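Local coordinates for Red carotenoid protein (RCP) (Nostoc sp., PDB 5FCY) that binds carotenoids such as beta-carotene as a soluble protein and probably serves cyanobacterial photoprotection, at residues A[8-20]-A[137-149]. Sequence-based numbering, arbitrary orientation.
Sequences DPTIRKYVQSWQK and LGFEQQITLFRDY. With BCR (beta-carotene), chain B.
W18 and Y149 (chi1 168°) both hold CG anti to their backbone N, and from their separate helices the two side chains cross with the rings laid face to face. The centroid of the six-membered ring of W18 lies 3.7 Å from that of the Y149 ring, and the planes differ by 13°, which defines a stack. The phenol also extends over the pyrrole part of the indole, with Y149 CZ 3.3 Å from W18 NE1. W18 NE1 and Y149 OH are close, but the angle is poor for a hydrogen bond; the hydroxyl bonds Q26 OE1 instead, and F30 meets both rings. At the indole's edge, near its plane, W18 CZ3 comes within 4.1 Å of F146 CD1. Replacing W18 with an alanine removes the indole, and the Y149 face would probably lose its stacking partner while a gap opened beside F146. Farther along, L145 CD1 packs 3.7 Å from Y14 CB and also touches V15 CG2, while I11 is a knob in the hole formed by Q141, T144, L145 and D148. L137 CD1 packs obliquely against the Y14 ring, 3.5 Å from CE2. Water joins Q19 NE2 to Y149 O. The axes of segments 9-19 and 139-149 approach to 9.6 Å, with a signed crossing angle of -45°. This is interhelical packing in the all-helical fold of the orange carotenoid protein N-terminal family, set beside the carotenoid pocket, where F146 CD2 lies 3.9 Å from beta-carotene C37.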
# COMPACT_ATOMS: atom_id res chain seq x y z
N ASP A 8 12.86 3.39 -17.34
CA ASP A 8 12.71 2.84 -16.00
C ASP A 8 13.26 3.74 -14.89
O ASP A 8 12.90 3.55 -13.73
CB ASP A 8 13.37 1.46 -15.91
CG ASP A 8 12.42 0.35 -16.31
OD1 ASP A 8 11.53 0.60 -17.15
OD2 ASP A 8 12.55 -0.77 -15.77
N PRO A 9 14.11 4.72 -15.21
CA PRO A 9 14.29 5.83 -14.26
C PRO A 9 13.00 6.57 -13.97
O PRO A 9 12.90 7.24 -12.94
CB PRO A 9 15.32 6.74 -14.95
CG PRO A 9 15.47 6.21 -16.33
CD PRO A 9 15.16 4.76 -16.24
N THR A 10 12.00 6.45 -14.85
CA THR A 10 10.69 7.03 -14.59
C THR A 10 9.98 6.32 -13.44
O THR A 10 9.14 6.93 -12.76
CB THR A 10 9.84 6.98 -15.85
OG1 THR A 10 9.83 5.64 -16.36
CG2 THR A 10 10.39 7.93 -16.91
N ILE A 11 10.29 5.04 -13.21
CA ILE A 11 9.68 4.31 -12.11
C ILE A 11 10.12 4.92 -10.77
O ILE A 11 9.29 5.13 -9.88
CB ILE A 11 10.03 2.82 -12.20
CG1 ILE A 11 9.35 2.20 -13.42
CG2 ILE A 11 9.60 2.08 -10.93
CD1 ILE A 11 9.72 0.75 -13.69
N ARG A 12 11.41 5.20 -10.62
CA ARG A 12 11.89 5.82 -9.39
C ARG A 12 11.25 7.19 -9.17
O ARG A 12 11.02 7.59 -8.03
CB ARG A 12 13.41 5.95 -9.42
CG ARG A 12 14.13 4.61 -9.42
CD ARG A 12 15.64 4.79 -9.33
NE ARG A 12 16.22 5.33 -10.56
CZ ARG A 12 16.63 4.59 -11.59
NH1 ARG A 12 16.54 3.27 -11.57
NH2 ARG A 12 17.15 5.19 -12.66
N LYS A 13 10.96 7.92 -10.25
CA LYS A 13 10.31 9.22 -10.11
C LYS A 13 8.89 9.06 -9.59
O LYS A 13 8.43 9.87 -8.77
CB LYS A 13 10.32 9.96 -11.45
CG LYS A 13 11.59 10.74 -11.71
CD LYS A 13 11.54 12.12 -11.06
CE LYS A 13 12.89 12.82 -11.12
NZ LYS A 13 12.83 14.22 -10.61
N TYR A 14 8.16 8.04 -10.06
CA TYR A 14 6.85 7.75 -9.48
C TYR A 14 6.97 7.40 -8.01
O TYR A 14 6.22 7.90 -7.17
CB TYR A 14 6.18 6.61 -10.25
CG TYR A 14 5.69 6.98 -11.62
CD1 TYR A 14 4.57 7.79 -11.79
CD2 TYR A 14 6.32 6.49 -12.76
CE1 TYR A 14 4.12 8.12 -13.05
CE2 TYR A 14 5.87 6.82 -14.02
CZ TYR A 14 4.77 7.63 -14.16
OH TYR A 14 4.32 7.96 -15.42
N VAL A 15 7.93 6.53 -7.67
CA VAL A 15 8.12 6.12 -6.28
C VAL A 15 8.45 7.34 -5.42
O VAL A 15 7.89 7.52 -4.33
CB VAL A 15 9.21 5.04 -6.18
CG1 VAL A 15 9.50 4.69 -4.73
CG2 VAL A 15 8.80 3.80 -6.95
N GLN A 16 9.38 8.18 -5.89
CA GLN A 16 9.75 9.36 -5.13
C GLN A 16 8.59 10.34 -5.02
O GLN A 16 8.35 10.92 -3.96
CB GLN A 16 10.97 10.03 -5.75
CG GLN A 16 12.30 9.57 -5.16
CD GLN A 16 13.49 10.31 -5.74
OE1 GLN A 16 14.00 11.26 -5.14
NE2 GLN A 16 13.95 9.86 -6.90
N SER A 17 7.86 10.55 -6.12
CA SER A 17 6.68 11.40 -6.06
C SER A 17 5.63 10.81 -5.12
O SER A 17 4.98 11.54 -4.36
CB SER A 17 6.09 11.60 -7.45
OG SER A 17 6.99 12.30 -8.29
N TRP A 18 5.46 9.49 -5.15
CA TRP A 18 4.51 8.83 -4.26
C TRP A 18 4.92 9.02 -2.80
O TRP A 18 4.07 9.18 -1.93
CB TRP A 18 4.42 7.35 -4.62
CG TRP A 18 3.17 6.65 -4.16
CD1 TRP A 18 2.34 7.02 -3.15
CD2 TRP A 18 2.62 5.45 -4.72
NE1 TRP A 18 1.30 6.13 -3.04
CE2 TRP A 18 1.45 5.16 -3.99
CE3 TRP A 18 2.99 4.61 -5.77
CZ2 TRP A 18 0.66 4.05 -4.27
CZ3 TRP A 18 2.21 3.51 -6.04
CH2 TRP A 18 1.06 3.24 -5.30
N GLN A 19 6.23 9.01 -2.53
CA GLN A 19 6.73 9.11 -1.17
C GLN A 19 6.76 10.54 -0.65
O GLN A 19 7.08 10.74 0.53
CB GLN A 19 8.14 8.51 -1.10
CG GLN A 19 8.16 7.00 -1.20
CD GLN A 19 9.52 6.46 -1.61
OE1 GLN A 19 10.23 7.07 -2.41
NE2 GLN A 19 9.89 5.31 -1.05
N LYS A 20 6.45 11.54 -1.48
CA LYS A 20 6.40 12.92 -1.04
C LYS A 20 5.02 13.33 -0.55
O LYS A 20 4.88 14.40 0.06
CB LYS A 20 6.82 13.86 -2.18
CG LYS A 20 8.28 13.75 -2.56
CD LYS A 20 8.54 14.33 -3.94
CE LYS A 20 9.97 14.11 -4.39
NZ LYS A 20 10.12 14.27 -5.87
N LEU A 137 1.68 3.40 -17.55
CA LEU A 137 2.71 2.37 -17.52
C LEU A 137 2.13 1.02 -17.91
O LEU A 137 0.92 0.78 -17.84
CB LEU A 137 3.35 2.29 -16.14
CG LEU A 137 4.51 3.25 -15.86
CD1 LEU A 137 4.14 4.68 -16.21
CD2 LEU A 137 4.93 3.15 -14.41
N GLY A 138 3.02 0.11 -18.32
CA GLY A 138 2.60 -1.24 -18.63
C GLY A 138 2.52 -2.12 -17.40
O GLY A 138 3.28 -1.98 -16.45
N PHE A 139 1.57 -3.05 -17.45
CA PHE A 139 1.26 -3.93 -16.33
C PHE A 139 2.51 -4.38 -15.58
O PHE A 139 2.52 -4.39 -14.34
CB PHE A 139 0.48 -5.15 -16.82
CG PHE A 139 0.05 -6.10 -15.73
CD1 PHE A 139 -0.63 -5.63 -14.62
CD2 PHE A 139 0.33 -7.45 -15.82
CE1 PHE A 139 -1.03 -6.49 -13.61
CE2 PHE A 139 -0.06 -8.32 -14.82
CZ PHE A 139 -0.74 -7.84 -13.71
N GLU A 140 3.56 -4.75 -16.30
CA GLU A 140 4.77 -5.21 -15.64
C GLU A 140 5.56 -4.06 -15.02
O GLU A 140 6.19 -4.25 -13.97
CB GLU A 140 5.64 -6.00 -16.61
CG GLU A 140 5.01 -7.32 -17.02
CD GLU A 140 5.97 -8.22 -17.76
OE1 GLU A 140 7.17 -8.23 -17.40
OE2 GLU A 140 5.53 -8.91 -18.70
N GLN A 141 5.54 -2.88 -15.63
CA GLN A 141 6.14 -1.71 -14.99
C GLN A 141 5.35 -1.29 -13.76
O GLN A 141 5.93 -0.81 -12.78
CB GLN A 141 6.22 -0.54 -15.98
CG GLN A 141 7.22 -0.75 -17.10
CD GLN A 141 6.59 -0.54 -18.47
OE1 GLN A 141 6.39 0.59 -18.91
NE2 GLN A 141 6.28 -1.64 -19.14
N GLN A 142 4.02 -1.45 -13.79
CA GLN A 142 3.21 -1.17 -12.61
C GLN A 142 3.58 -2.10 -11.47
O GLN A 142 3.80 -1.65 -10.33
CB GLN A 142 1.73 -1.30 -12.97
CG GLN A 142 1.27 -0.32 -14.02
CD GLN A 142 -0.18 -0.52 -14.41
OE1 GLN A 142 -0.83 -1.46 -13.95
NE2 GLN A 142 -0.69 0.36 -15.26
N ILE A 143 3.67 -3.40 -11.74
CA ILE A 143 4.11 -4.35 -10.72
C ILE A 143 5.47 -3.95 -10.18
O ILE A 143 5.70 -3.93 -8.97
CB ILE A 143 4.13 -5.78 -11.30
CG1 ILE A 143 2.74 -6.19 -11.80
CG2 ILE A 143 4.61 -6.79 -10.25
CD1 ILE A 143 2.77 -7.29 -12.81
N THR A 144 6.40 -3.64 -11.09
CA THR A 144 7.72 -3.17 -10.66
C THR A 144 7.59 -1.92 -9.80
O THR A 144 8.25 -1.80 -8.76
CB THR A 144 8.59 -2.90 -11.88
OG1 THR A 144 8.66 -4.08 -12.69
CG2 THR A 144 10.00 -2.49 -11.46
N LEU A 145 6.75 -0.97 -10.22
CA LEU A 145 6.52 0.23 -9.43
C LEU A 145 6.01 -0.13 -8.03
O LEU A 145 6.55 0.35 -7.02
CB LEU A 145 5.53 1.14 -10.15
CG LEU A 145 4.94 2.31 -9.36
CD1 LEU A 145 6.03 3.23 -8.84
CD2 LEU A 145 3.96 3.09 -10.22
N PHE A 146 4.98 -0.97 -7.96
CA PHE A 146 4.37 -1.29 -6.68
C PHE A 146 5.36 -2.01 -5.76
O PHE A 146 5.43 -1.71 -4.56
CB PHE A 146 3.12 -2.16 -6.89
CG PHE A 146 2.10 -1.53 -7.80
CD1 PHE A 146 1.93 -0.16 -7.85
CD2 PHE A 146 1.30 -2.33 -8.61
CE1 PHE A 146 0.99 0.41 -8.68
CE2 PHE A 146 0.36 -1.76 -9.45
CZ PHE A 146 0.21 -0.40 -9.49
N ARG A 147 6.12 -2.95 -6.31
CA ARG A 147 7.10 -3.67 -5.50
C ARG A 147 8.11 -2.72 -4.88
O ARG A 147 8.44 -2.84 -3.69
CB ARG A 147 7.81 -4.73 -6.34
CG ARG A 147 6.92 -5.89 -6.75
CD ARG A 147 7.66 -6.91 -7.61
NE ARG A 147 8.86 -7.42 -6.94
CZ ARG A 147 10.09 -6.94 -7.11
NH1 ARG A 147 10.32 -5.92 -7.93
NH2 ARG A 147 11.11 -7.48 -6.44
N ASP A 148 8.61 -1.76 -5.66
CA ASP A 148 9.59 -0.81 -5.13
C ASP A 148 8.96 0.16 -4.15
O ASP A 148 9.64 0.65 -3.24
CB ASP A 148 10.26 -0.05 -6.28
CG ASP A 148 10.92 -0.96 -7.28
OD1 ASP A 148 11.37 -2.07 -6.90
OD2 ASP A 148 11.01 -0.58 -8.47
N TYR A 149 7.67 0.47 -4.32
CA TYR A 149 7.01 1.40 -3.41
C TYR A 149 6.80 0.78 -2.03
O TYR A 149 7.08 1.41 -1.01
CB TYR A 149 5.67 1.85 -4.02
CG TYR A 149 4.77 2.59 -3.06
CD1 TYR A 149 5.20 3.74 -2.42
CD2 TYR A 149 3.49 2.13 -2.80
CE1 TYR A 149 4.37 4.42 -1.55
CE2 TYR A 149 2.66 2.80 -1.93
CZ TYR A 149 3.10 3.94 -1.30
OH TYR A 149 2.29 4.62 -0.43
C1 BCR B . -8.64 6.87 6.15
C2 BCR B . -9.39 8.19 6.10
C3 BCR B . -8.57 9.36 5.56
C4 BCR B . -7.58 8.90 4.49
C5 BCR B . -7.99 7.56 3.95
C6 BCR B . -8.05 6.53 4.79
C7 BCR B . -7.60 5.13 4.49
C8 BCR B . -7.06 4.68 3.34
C9 BCR B . -6.64 3.25 3.17
C10 BCR B . -6.15 2.85 1.97
C11 BCR B . -5.69 1.49 1.65
C33 BCR B . -8.38 7.45 2.51
C31 BCR B . -9.62 5.80 6.63
C32 BCR B . -7.49 7.02 7.13
C34 BCR B . -6.80 2.32 4.34
C12 BCR B . -5.20 1.20 0.43
C13 BCR B . -4.72 -0.15 0.05
C14 BCR B . -4.24 -0.35 -1.20
C15 BCR B . -3.72 -1.63 -1.72
C16 BCR B . -3.29 -1.76 -2.98
C17 BCR B . -2.78 -3.06 -3.44
C18 BCR B . -2.33 -3.30 -4.68
C19 BCR B . -1.84 -4.68 -4.97
C20 BCR B . -1.29 -5.05 -6.14
C21 BCR B . -0.83 -6.44 -6.32
C22 BCR B . -0.30 -6.89 -7.47
C23 BCR B . 0.10 -8.32 -7.54
C24 BCR B . 0.53 -8.91 -8.67
C25 BCR B . 0.92 -10.35 -8.76
C26 BCR B . 0.81 -11.21 -7.75
C27 BCR B . 2.05 -11.92 -7.26
C28 BCR B . 3.05 -12.02 -8.41
C29 BCR B . 2.34 -12.14 -9.75
C30 BCR B . 1.47 -10.92 -10.05
C35 BCR B . -4.77 -1.23 1.10
C36 BCR B . -2.33 -2.20 -5.70
C37 BCR B . -0.17 -5.93 -8.62
C38 BCR B . -0.53 -11.57 -7.15
C39 BCR B . 0.29 -11.32 -10.92
C40 BCR B . 2.32 -9.90 -10.80
O HOH W 1 8.02 3.72 0.58